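Local coordinates for cytochrome C-type biogenesis protein ccmF (Thermus thermophilus, PDB 6ZMQ), which binds heme b within the membrane and probably acts as a lyase that joins heme to apocytochrome c during cytochrome c maturation, at residues 363-368 and 424-429; 371-376 and 414-419; 272-277 and 289-294. All blocks are in the same frame, centred on the assembly; numbering follows the deposited sequence.

Interaction 1. Residues 363-368 and 424-429; sequences EGALLL and PLLPWR. With HEM (protoporphyrin IX containing Fe), chain B.
Glu363 and Arg429 meet through a hydrogen bond from Arg429 N to Glu363 OE1, 2.6 Å long. It is nearly straight, at 167°, and uses the syn lone pair of OE1. The same oxygen lies at the edge of the Trp428 ring, 3.3 Å from Trp428 CE3. The carboxylate plane stands almost perpendicular to that ring, 85° away. Glu363 CG is anti to the carbonyl carbon (chi1 -64°), and it packs 3.5 Å from Trp428 CE3. A smaller apolar contact lies beside this, with Ala365 CB 4.1 Å from Leu426 CD1. On the heme side, Leu366 CD2 and Pro424 CD both approach the methine carbon CHB. Further out, Glu363 OE2 forms a salt bridge with Arg284 of helix 266-284. Arg362 makes a cation-pi contact with Trp428 and donates to Pro424 O. An alanine in place of Glu363 would probably leave Arg429 N without this acceptor and Arg284 without its carboxylate mate. The chemistry implies that one carboxylate pins the loop after helix 402-422 to the start of helix 362-384. The positive charge of Arg284 would probably stabilise the ionised form of Glu363.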
# COMPACT_ATOMS: atom_id res chain seq x y z
N GLU A 363 2.46 19.55 -18.85
CA GLU A 363 1.26 19.65 -18.01
C GLU A 363 0.09 18.86 -18.58
O GLU A 363 -0.66 18.23 -17.83
CB GLU A 363 0.84 21.12 -17.87
CG GLU A 363 1.83 22.00 -17.16
CD GLU A 363 2.44 23.02 -18.10
OE1 GLU A 363 3.05 22.59 -19.11
OE2 GLU A 363 2.34 24.23 -17.84
N GLY A 364 -0.09 18.92 -19.91
CA GLY A 364 -1.18 18.17 -20.53
C GLY A 364 -0.95 16.67 -20.48
O GLY A 364 -1.90 15.90 -20.29
N ALA A 365 0.30 16.25 -20.64
CA ALA A 365 0.64 14.83 -20.52
C ALA A 365 0.48 14.33 -19.09
O ALA A 365 -0.06 13.24 -18.88
CB ALA A 365 2.07 14.60 -21.02
N LEU A 366 0.91 15.13 -18.09
CA LEU A 366 0.76 14.71 -16.70
C LEU A 366 -0.70 14.71 -16.27
O LEU A 366 -1.13 13.84 -15.50
CB LEU A 366 1.55 15.60 -15.73
CG LEU A 366 3.08 15.74 -15.58
CD1 LEU A 366 3.47 16.04 -14.12
CD2 LEU A 366 3.91 14.62 -16.14
N LEU A 367 -1.49 15.66 -16.78
CA LEU A 367 -2.90 15.75 -16.42
C LEU A 367 -3.70 14.64 -17.09
O LEU A 367 -4.62 14.09 -16.47
CB LEU A 367 -3.42 17.14 -16.79
CG LEU A 367 -4.75 17.76 -16.35
CD1 LEU A 367 -5.97 17.31 -17.14
CD2 LEU A 367 -4.95 17.46 -14.87
N LEU A 368 -3.35 14.27 -18.33
CA LEU A 368 -3.99 13.14 -18.97
C LEU A 368 -3.57 11.82 -18.32
O LEU A 368 -4.38 10.90 -18.22
CB LEU A 368 -3.69 13.11 -20.47
CG LEU A 368 -4.45 12.09 -21.32
CD1 LEU A 368 -5.94 12.14 -21.00
CD2 LEU A 368 -4.19 12.24 -22.81
N PRO A 424 7.76 13.80 -19.71
CA PRO A 424 8.92 14.63 -19.32
C PRO A 424 9.85 15.08 -20.46
O PRO A 424 10.73 15.92 -20.23
CB PRO A 424 9.67 13.71 -18.34
CG PRO A 424 8.97 12.34 -18.48
CD PRO A 424 7.58 12.73 -18.72
N LEU A 425 9.67 14.56 -21.67
CA LEU A 425 10.41 15.01 -22.84
C LEU A 425 9.70 16.13 -23.58
O LEU A 425 10.14 16.53 -24.67
CB LEU A 425 10.65 13.85 -23.81
CG LEU A 425 11.83 12.92 -23.55
CD1 LEU A 425 12.06 12.03 -24.76
CD2 LEU A 425 13.09 13.74 -23.28
N LEU A 426 8.62 16.66 -23.00
CA LEU A 426 7.88 17.80 -23.48
C LEU A 426 8.21 19.04 -22.65
O LEU A 426 8.43 18.93 -21.44
CB LEU A 426 6.37 17.54 -23.42
CG LEU A 426 5.79 16.46 -24.33
CD1 LEU A 426 4.31 16.25 -24.04
CD2 LEU A 426 5.98 16.82 -25.79
N PRO A 427 8.27 20.21 -23.27
CA PRO A 427 8.46 21.44 -22.50
C PRO A 427 7.16 21.90 -21.85
O PRO A 427 6.06 21.47 -22.21
CB PRO A 427 8.93 22.44 -23.57
CG PRO A 427 8.22 21.98 -24.79
CD PRO A 427 8.30 20.47 -24.72
N TRP A 428 7.31 22.78 -20.86
CA TRP A 428 6.17 23.32 -20.13
C TRP A 428 5.38 24.31 -20.99
O TRP A 428 5.97 25.13 -21.70
CB TRP A 428 6.65 24.03 -18.87
CG TRP A 428 7.28 23.21 -17.75
CD1 TRP A 428 8.56 23.30 -17.30
CD2 TRP A 428 6.63 22.25 -16.89
NE1 TRP A 428 8.76 22.44 -16.24
CE2 TRP A 428 7.59 21.78 -15.98
CE3 TRP A 428 5.34 21.73 -16.83
CZ2 TRP A 428 7.30 20.82 -15.01
CZ3 TRP A 428 5.05 20.77 -15.86
CH2 TRP A 428 6.02 20.33 -14.96
N ARG A 429 4.04 24.22 -20.88
CA ARG A 429 2.99 25.04 -21.53
C ARG A 429 3.28 25.43 -22.98
O ARG A 429 3.41 26.60 -23.33
CB ARG A 429 2.61 26.29 -20.72
CG ARG A 429 1.11 26.60 -20.94
CD ARG A 429 0.31 27.23 -19.81
NE ARG A 429 -0.98 27.68 -20.34
CZ ARG A 429 -1.84 28.47 -19.71
NH1 ARG A 429 -1.56 28.94 -18.50
NH2 ARG A 429 -2.98 28.80 -20.30
CHA HEM B . 8.00 12.18 -10.78
CHB HEM B . 5.80 12.04 -15.16
CHC HEM B . 3.67 7.78 -13.93
CHD HEM B . 6.27 7.78 -9.81
C1A HEM B . 7.56 12.47 -12.06
C2A HEM B . 7.90 13.66 -12.75
C3A HEM B . 7.29 13.63 -13.97
C4A HEM B . 6.56 12.43 -14.06
CMA HEM B . 7.37 14.68 -15.04
CAA HEM B . 8.79 14.78 -12.23
CBA HEM B . 10.28 14.43 -12.36
CGA HEM B . 10.69 14.26 -13.80
O1A HEM B . 11.13 13.16 -14.20
O2A HEM B . 10.59 15.23 -14.59
C1B HEM B . 5.02 10.86 -15.15
C2B HEM B . 4.08 10.55 -16.17
C3B HEM B . 3.48 9.37 -15.84
C4B HEM B . 4.05 8.96 -14.56
CMB HEM B . 3.80 11.36 -17.39
CAB HEM B . 2.44 8.65 -16.59
CBB HEM B . 1.05 8.90 -16.11
C1C HEM B . 4.26 7.38 -12.75
C2C HEM B . 4.15 6.11 -12.19
C3C HEM B . 4.89 6.14 -11.03
C4C HEM B . 5.47 7.42 -10.88
CMC HEM B . 3.37 4.92 -12.70
CAC HEM B . 5.04 5.03 -10.11
CBC HEM B . 6.25 4.17 -10.19
C1D HEM B . 6.93 9.01 -9.67
C2D HEM B . 7.69 9.43 -8.48
C3D HEM B . 8.18 10.67 -8.74
C4D HEM B . 7.72 10.99 -10.11
CMD HEM B . 7.87 8.64 -7.21
CAD HEM B . 9.02 11.53 -7.82
CBD HEM B . 8.15 12.65 -7.25
CGD HEM B . 8.83 13.51 -6.20
O1D HEM B . 9.22 14.67 -6.48
O2D HEM B . 8.98 13.08 -5.05
NA HEM B . 6.72 11.74 -12.89
NB HEM B . 4.95 9.89 -14.22
NC HEM B . 5.08 8.15 -11.98
ND HEM B . 7.00 9.96 -10.58
FE HEM B . 6.08 9.88 -12.46

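Interaction 2. Residues 371-376 and 414-419; sequences FFFAGW and AGILLL. With HEM (protoporphyrin IX containing Fe), chain B.
Phe372 and Ile416 face each other where the segments 371-376 and 414-419 run nearly antiparallel, at 162°, with the axes of the two segments 10.2 Å apart. Phe372 CB rests 3.7 Å from Ile416 CG2. Its ring reaches on to the other helix edge first, with Phe372 CE2 3.6 Å from Gly415 CA. Gly415 has no side chain, so the ring rim meets backbone there. Leu419 CD1 covers one face of the Phe372 ring in a CH-pi contact. Leu419 CD1 lies 4.2 Å from the centroid of the Phe372 ring and 15° off the normal, displaced toward the rim.

Ile416 CG1 lies between the backbone N and the carbonyl carbon (chi1 67°). The chain then carries CD1 in between two aromatic residues. Ile416 CD1 is 3.6 Å from Phe373 CE1. Ile416 CD1 is also 3.6 Å from Trp376 CZ3, at the edge of the indole and near its plane. Ile416 CG2 lies over one face of the Phe373 ring.

Phe373 also touches the heme, with Phe373 CE2 3.6 Å from the vinyl carbon CBB. The heme methyl CMC lies in the plane of the same ring, at its edge. A bound phosphatidylethanolamine touches Ile416. The side-chain contacts between the helices are apolar. They rest on hydrophobic packing and shape, and they form an apolar side of the heme pocket, with Leu419 O and Ile416 O also close to porphyrin substituents.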
# COMPACT_ATOMS: atom_id res chain seq x y z
N PHE A 371 -5.57 11.65 -15.27
CA PHE A 371 -6.90 11.24 -15.70
C PHE A 371 -6.97 9.74 -15.97
O PHE A 371 -8.01 9.11 -15.74
CB PHE A 371 -7.32 12.00 -16.95
CG PHE A 371 -8.24 13.15 -16.68
CD1 PHE A 371 -9.50 12.93 -16.13
CD2 PHE A 371 -7.87 14.45 -17.00
CE1 PHE A 371 -10.37 13.99 -15.89
CE2 PHE A 371 -8.73 15.51 -16.77
CZ PHE A 371 -9.98 15.28 -16.21
N PHE A 372 -5.89 9.17 -16.50
CA PHE A 372 -5.83 7.72 -16.74
C PHE A 372 -5.81 6.94 -15.43
O PHE A 372 -6.47 5.89 -15.32
CB PHE A 372 -4.60 7.39 -17.58
CG PHE A 372 -4.83 7.42 -19.07
CD1 PHE A 372 -5.67 8.36 -19.65
CD2 PHE A 372 -4.18 6.50 -19.89
CE1 PHE A 372 -5.87 8.38 -21.02
CE2 PHE A 372 -4.37 6.51 -21.26
CZ PHE A 372 -5.22 7.46 -21.83
N PHE A 373 -5.07 7.45 -14.43
CA PHE A 373 -5.05 6.83 -13.10
C PHE A 373 -6.42 6.91 -12.42
O PHE A 373 -6.91 5.91 -11.87
CB PHE A 373 -4.00 7.53 -12.23
CG PHE A 373 -2.59 7.05 -12.45
CD1 PHE A 373 -2.23 5.74 -12.18
CD2 PHE A 373 -1.61 7.92 -12.90
CE1 PHE A 373 -0.93 5.31 -12.37
CE2 PHE A 373 -0.31 7.50 -13.11
CZ PHE A 373 0.02 6.20 -12.84
N ALA A 374 -7.03 8.10 -12.45
CA ALA A 374 -8.36 8.30 -11.88
C ALA A 374 -9.43 7.50 -12.62
O ALA A 374 -10.36 6.99 -12.00
CB ALA A 374 -8.71 9.79 -11.89
N GLY A 375 -9.29 7.38 -13.94
CA GLY A 375 -10.20 6.56 -14.71
C GLY A 375 -10.06 5.08 -14.41
O GLY A 375 -11.04 4.35 -14.41
N TRP A 376 -8.83 4.64 -14.15
CA TRP A 376 -8.59 3.25 -13.75
C TRP A 376 -9.24 2.95 -12.40
O TRP A 376 -9.92 1.92 -12.25
CB TRP A 376 -7.07 3.01 -13.71
CG TRP A 376 -6.60 1.57 -13.70
CD1 TRP A 376 -7.36 0.45 -13.52
CD2 TRP A 376 -5.25 1.10 -13.87
NE1 TRP A 376 -6.57 -0.67 -13.56
CE2 TRP A 376 -5.27 -0.29 -13.78
CE3 TRP A 376 -4.03 1.73 -14.09
CZ2 TRP A 376 -4.12 -1.05 -13.90
CZ3 TRP A 376 -2.89 0.97 -14.20
CH2 TRP A 376 -2.95 -0.39 -14.11
N ALA A 414 -1.10 0.30 -20.75
CA ALA A 414 -0.37 0.71 -21.95
C ALA A 414 -0.35 2.23 -22.12
O ALA A 414 0.68 2.81 -22.49
CB ALA A 414 -0.99 0.05 -23.18
N GLY A 415 -1.46 2.89 -21.77
CA GLY A 415 -1.52 4.33 -21.87
C GLY A 415 -0.65 5.07 -20.87
O GLY A 415 0.00 6.05 -21.23
N ILE A 416 -0.60 4.60 -19.62
CA ILE A 416 0.27 5.27 -18.65
C ILE A 416 1.74 4.95 -18.92
O ILE A 416 2.61 5.80 -18.73
CB ILE A 416 -0.13 4.99 -17.19
CG1 ILE A 416 0.07 3.54 -16.75
CG2 ILE A 416 -1.55 5.43 -16.95
CD1 ILE A 416 -0.38 3.29 -15.34
N LEU A 417 2.04 3.73 -19.40
CA LEU A 417 3.42 3.41 -19.75
C LEU A 417 3.89 4.17 -20.99
O LEU A 417 5.09 4.41 -21.13
CB LEU A 417 3.59 1.91 -19.98
CG LEU A 417 3.76 0.99 -18.78
CD1 LEU A 417 3.87 -0.44 -19.28
CD2 LEU A 417 4.92 1.35 -17.84
N LEU A 418 2.97 4.58 -21.85
CA LEU A 418 3.31 5.43 -22.99
C LEU A 418 3.49 6.88 -22.55
O LEU A 418 4.46 7.56 -22.96
CB LEU A 418 2.22 5.30 -24.06
CG LEU A 418 2.48 4.41 -25.28
CD1 LEU A 418 1.21 4.25 -26.10
CD2 LEU A 418 3.57 4.98 -26.16
N LEU A 419 2.57 7.37 -21.71
CA LEU A 419 2.57 8.78 -21.32
C LEU A 419 3.74 9.12 -20.41
O LEU A 419 4.27 10.24 -20.46
CB LEU A 419 1.24 9.11 -20.64
CG LEU A 419 0.16 9.53 -21.63
CD1 LEU A 419 -1.23 9.19 -21.12
CD2 LEU A 419 0.28 11.01 -21.91
CHA HEM B . 8.00 12.18 -10.78
CHB HEM B . 5.80 12.04 -15.16
CHC HEM B . 3.67 7.78 -13.93
CHD HEM B . 6.27 7.78 -9.81
C1A HEM B . 7.56 12.47 -12.06
C2A HEM B . 7.90 13.66 -12.75
C3A HEM B . 7.29 13.63 -13.97
C4A HEM B . 6.56 12.43 -14.06
CMA HEM B . 7.37 14.68 -15.04
CAA HEM B . 8.79 14.78 -12.23
CBA HEM B . 10.28 14.43 -12.36
CGA HEM B . 10.69 14.26 -13.80
O1A HEM B . 11.13 13.16 -14.20
O2A HEM B . 10.59 15.23 -14.59
C1B HEM B . 5.02 10.86 -15.15
C2B HEM B . 4.08 10.55 -16.17
C3B HEM B . 3.48 9.37 -15.84
C4B HEM B . 4.05 8.96 -14.56
CMB HEM B . 3.80 11.36 -17.39
CAB HEM B . 2.44 8.65 -16.59
CBB HEM B . 1.05 8.90 -16.11
C1C HEM B . 4.26 7.38 -12.75
C2C HEM B . 4.15 6.11 -12.19
C3C HEM B . 4.89 6.14 -11.03
C4C HEM B . 5.47 7.42 -10.88
CMC HEM B . 3.37 4.92 -12.70
CAC HEM B . 5.04 5.03 -10.11
CBC HEM B . 6.25 4.17 -10.19
C1D HEM B . 6.93 9.01 -9.67
C2D HEM B . 7.69 9.43 -8.48
C3D HEM B . 8.18 10.67 -8.74
C4D HEM B . 7.72 10.99 -10.11
CMD HEM B . 7.87 8.64 -7.21
CAD HEM B . 9.02 11.53 -7.82
CBD HEM B . 8.15 12.65 -7.25
CGD HEM B . 8.83 13.51 -6.20
O1D HEM B . 9.22 14.67 -6.48
O2D HEM B . 8.98 13.08 -5.05
NA HEM B . 6.72 11.74 -12.89
NB HEM B . 4.95 9.89 -14.22
NC HEM B . 5.08 8.15 -11.98
ND HEM B . 7.00 9.96 -10.58
FE HEM B . 6.08 9.88 -12.46

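Interaction 3. Residues 272-277 and 289-294; sequences TAFLHT and TWNFAF. With HEM (protoporphyrin IX containing Fe), chain B.
Phe294 meets helix 266-284 with its CB and one side of its ring. Its CB comes first, with Phe294 CB 3.6 Å from Phe274 CB. CG lies anti to the carbonyl carbon (chi1 -79°), and from there the ring extends toward Thr277 and Ala273. At the ring edge, Phe294 CD2 lies 3.5 Å from Thr277 OG1, which sits in the ring plane. One step on, Phe294 CE2 is 3.9 Å from Thr277 CG2. Ala273 CB covers the centre of one ring face in a CH-pi contact, 4.1 Å from the Phe294 centroid and 12° off the normal. Phe294 CZ, the tip, also approaches this methyl group.

A polar pair lies beside the ring. Thr277 and Asn291 pass each other in opposite directions and exchange two hydrogen bonds. Asn291 ND2 donates to Thr277 O over 2.8 Å. Thr277 OG1 donates to Asn291 OD1 over 2.9 Å. In both bonds the donor stands above the carbonyl plane of its acceptor. The Phe274 ring comes up to OD1 with its plane almost perpendicular to the Asn291 amide. These bonds satisfy buried polar atoms between the helices.

The helix carrying Thr277 also carries His276, which points to the heme instead. His276 NE2 binds the heme iron, though the exact placement of the ring on it is doubtful. His510 binds the same iron. His276 ND1 has a weak hydrogen bond to Thr272 O. The arrangement is a transmembrane helical hairpin, the axes of its two segments near antiparallel at 150°, which supplies one axial ligand of a bis-histidine heme b site.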
# COMPACT_ATOMS: atom_id res chain seq x y z
N THR A 272 -1.18 8.39 -6.66
CA THR A 272 -0.18 8.55 -7.73
C THR A 272 -0.61 9.72 -8.58
O THR A 272 0.19 10.56 -8.89
CB THR A 272 -0.20 7.37 -8.68
OG1 THR A 272 0.10 6.37 -7.74
CG2 THR A 272 0.95 7.42 -9.66
N ALA A 273 -1.88 9.78 -8.93
CA ALA A 273 -2.34 10.90 -9.75
C ALA A 273 -2.12 12.19 -8.97
O ALA A 273 -1.64 13.17 -9.49
CB ALA A 273 -3.79 10.69 -10.03
N PHE A 274 -2.42 12.11 -7.70
CA PHE A 274 -2.26 13.29 -6.83
C PHE A 274 -0.80 13.69 -6.76
O PHE A 274 -0.53 14.82 -6.87
CB PHE A 274 -2.81 12.97 -5.45
CG PHE A 274 -2.43 13.96 -4.41
CD1 PHE A 274 -2.70 15.28 -4.58
CD2 PHE A 274 -1.78 13.56 -3.28
CE1 PHE A 274 -2.35 16.17 -3.61
CE2 PHE A 274 -1.42 14.45 -2.31
CZ PHE A 274 -1.71 15.76 -2.47
N LEU A 275 0.11 12.75 -6.69
CA LEU A 275 1.55 13.07 -6.61
C LEU A 275 1.97 13.90 -7.83
O LEU A 275 2.63 14.90 -7.68
CB LEU A 275 2.25 11.72 -6.56
CG LEU A 275 3.65 11.73 -6.00
CD1 LEU A 275 4.12 10.34 -5.76
CD2 LEU A 275 4.56 12.38 -6.99
N HIS A 276 1.58 13.45 -9.01
CA HIS A 276 1.88 14.16 -10.26
C HIS A 276 1.19 15.53 -10.28
O HIS A 276 1.82 16.43 -10.72
CB HIS A 276 1.56 13.26 -11.46
CG HIS A 276 2.53 12.15 -11.67
ND1 HIS A 276 2.90 11.32 -10.68
CD2 HIS A 276 3.17 11.73 -12.75
CE1 HIS A 276 3.76 10.46 -11.14
NE2 HIS A 276 3.95 10.69 -12.39
N THR A 277 -0.07 15.68 -9.86
CA THR A 277 -0.71 17.00 -9.91
C THR A 277 -0.05 17.92 -8.87
O THR A 277 0.05 19.10 -9.13
CB THR A 277 -2.21 16.84 -10.11
OG1 THR A 277 -2.76 16.37 -8.91
CG2 THR A 277 -2.49 15.79 -11.14
N THR A 289 -7.39 22.75 -8.52
CA THR A 289 -8.70 22.10 -8.49
C THR A 289 -8.57 20.58 -8.44
O THR A 289 -9.15 19.92 -7.55
CB THR A 289 -9.49 22.51 -9.74
OG1 THR A 289 -9.56 23.94 -9.83
CG2 THR A 289 -10.89 21.94 -9.72
N TRP A 290 -7.77 20.03 -9.35
CA TRP A 290 -7.58 18.58 -9.39
C TRP A 290 -6.73 18.10 -8.23
O TRP A 290 -6.86 16.95 -7.82
CB TRP A 290 -6.93 18.18 -10.71
CG TRP A 290 -7.87 18.30 -11.86
CD1 TRP A 290 -7.72 19.10 -12.95
CD2 TRP A 290 -9.11 17.59 -12.06
NE1 TRP A 290 -8.78 18.96 -13.80
CE2 TRP A 290 -9.65 18.03 -13.28
CE3 TRP A 290 -9.81 16.62 -11.32
CZ2 TRP A 290 -10.86 17.55 -13.77
CZ3 TRP A 290 -11.00 16.15 -11.81
CH2 TRP A 290 -11.51 16.61 -13.03
N ASN A 291 -5.90 18.98 -7.67
CA ASN A 291 -5.10 18.60 -6.52
C ASN A 291 -5.94 18.46 -5.27
O ASN A 291 -5.77 17.48 -4.54
CB ASN A 291 -4.00 19.61 -6.27
CG ASN A 291 -2.71 19.17 -6.82
OD1 ASN A 291 -2.30 18.05 -6.56
ND2 ASN A 291 -2.06 20.02 -7.61
N PHE A 292 -6.86 19.41 -5.05
CA PHE A 292 -7.83 19.33 -3.96
C PHE A 292 -8.71 18.09 -4.11
O PHE A 292 -8.89 17.33 -3.13
CB PHE A 292 -8.70 20.59 -3.95
CG PHE A 292 -8.02 21.83 -3.43
CD1 PHE A 292 -7.18 21.78 -2.32
CD2 PHE A 292 -8.25 23.07 -4.02
CE1 PHE A 292 -6.57 22.92 -1.82
CE2 PHE A 292 -7.61 24.21 -3.56
CZ PHE A 292 -6.77 24.14 -2.45
N ALA A 293 -9.19 17.84 -5.34
CA ALA A 293 -9.99 16.65 -5.64
C ALA A 293 -9.22 15.36 -5.37
O ALA A 293 -9.73 14.45 -4.71
CB ALA A 293 -10.47 16.70 -7.09
N PHE A 294 -7.96 15.30 -5.82
CA PHE A 294 -7.20 14.07 -5.72
C PHE A 294 -6.75 13.79 -4.29
O PHE A 294 -6.72 12.63 -3.89
CB PHE A 294 -5.99 14.10 -6.66
CG PHE A 294 -6.34 13.82 -8.10
CD1 PHE A 294 -7.40 12.98 -8.41
CD2 PHE A 294 -5.59 14.35 -9.13
CE1 PHE A 294 -7.73 12.71 -9.73
CE2 PHE A 294 -5.91 14.09 -10.46
CZ PHE A 294 -6.98 13.26 -10.75
CHA HEM B . 8.00 12.18 -10.78
CHB HEM B . 5.80 12.04 -15.16
CHC HEM B . 3.67 7.78 -13.93
CHD HEM B . 6.27 7.78 -9.81
C1A HEM B . 7.56 12.47 -12.06
C2A HEM B . 7.90 13.66 -12.75
C3A HEM B . 7.29 13.63 -13.97
C4A HEM B . 6.56 12.43 -14.06
CMA HEM B . 7.37 14.68 -15.04
CAA HEM B . 8.79 14.78 -12.23
CBA HEM B . 10.28 14.43 -12.36
CGA HEM B . 10.69 14.26 -13.80
O1A HEM B . 11.13 13.16 -14.20
O2A HEM B . 10.59 15.23 -14.59
C1B HEM B . 5.02 10.86 -15.15
C2B HEM B . 4.08 10.55 -16.17
C3B HEM B . 3.48 9.37 -15.84
C4B HEM B . 4.05 8.96 -14.56
CMB HEM B . 3.80 11.36 -17.39
CAB HEM B . 2.44 8.65 -16.59
CBB HEM B . 1.05 8.90 -16.11
C1C HEM B . 4.26 7.38 -12.75
C2C HEM B . 4.15 6.11 -12.19
C3C HEM B . 4.89 6.14 -11.03
C4C HEM B . 5.47 7.42 -10.88
CMC HEM B . 3.37 4.92 -12.70
CAC HEM B . 5.04 5.03 -10.11
CBC HEM B . 6.25 4.17 -10.19
C1D HEM B . 6.93 9.01 -9.67
C2D HEM B . 7.69 9.43 -8.48
C3D HEM B . 8.18 10.67 -8.74
C4D HEM B . 7.72 10.99 -10.11
CMD HEM B . 7.87 8.64 -7.21
CAD HEM B . 9.02 11.53 -7.82
CBD HEM B . 8.15 12.65 -7.25
CGD HEM B . 8.83 13.51 -6.20
O1D HEM B . 9.22 14.67 -6.48
O2D HEM B . 8.98 13.08 -5.05
NA HEM B . 6.72 11.74 -12.89
NB HEM B . 4.95 9.89 -14.22
NC HEM B . 5.08 8.15 -11.98
ND HEM B . 7.00 9.96 -10.58
FE HEM B . 6.08 9.88 -12.46

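Interaction 3 comes first along the chain. It closes a short loop and joins helices 266-284 and 288-307 as a hairpin. Interactions 1 and 2 follow it in series and share helix 362-384. Interaction 1 closes the longer loop, from the start of that helix to the loop after helix 402-422. Interaction 2 lies within that span and pairs helix 362-384 with helix 402-422 itself. No two of the loops cross. All three interactions touch one heme. Helix 362-384 also packs on the hairpin: Phe371 stacks edge-to-face with Trp290, Phe373 packs on Thr272 and Ala273, and Leu367 touches Trp290. Helix 362-384 thereby ties the hairpin to helix 402-422.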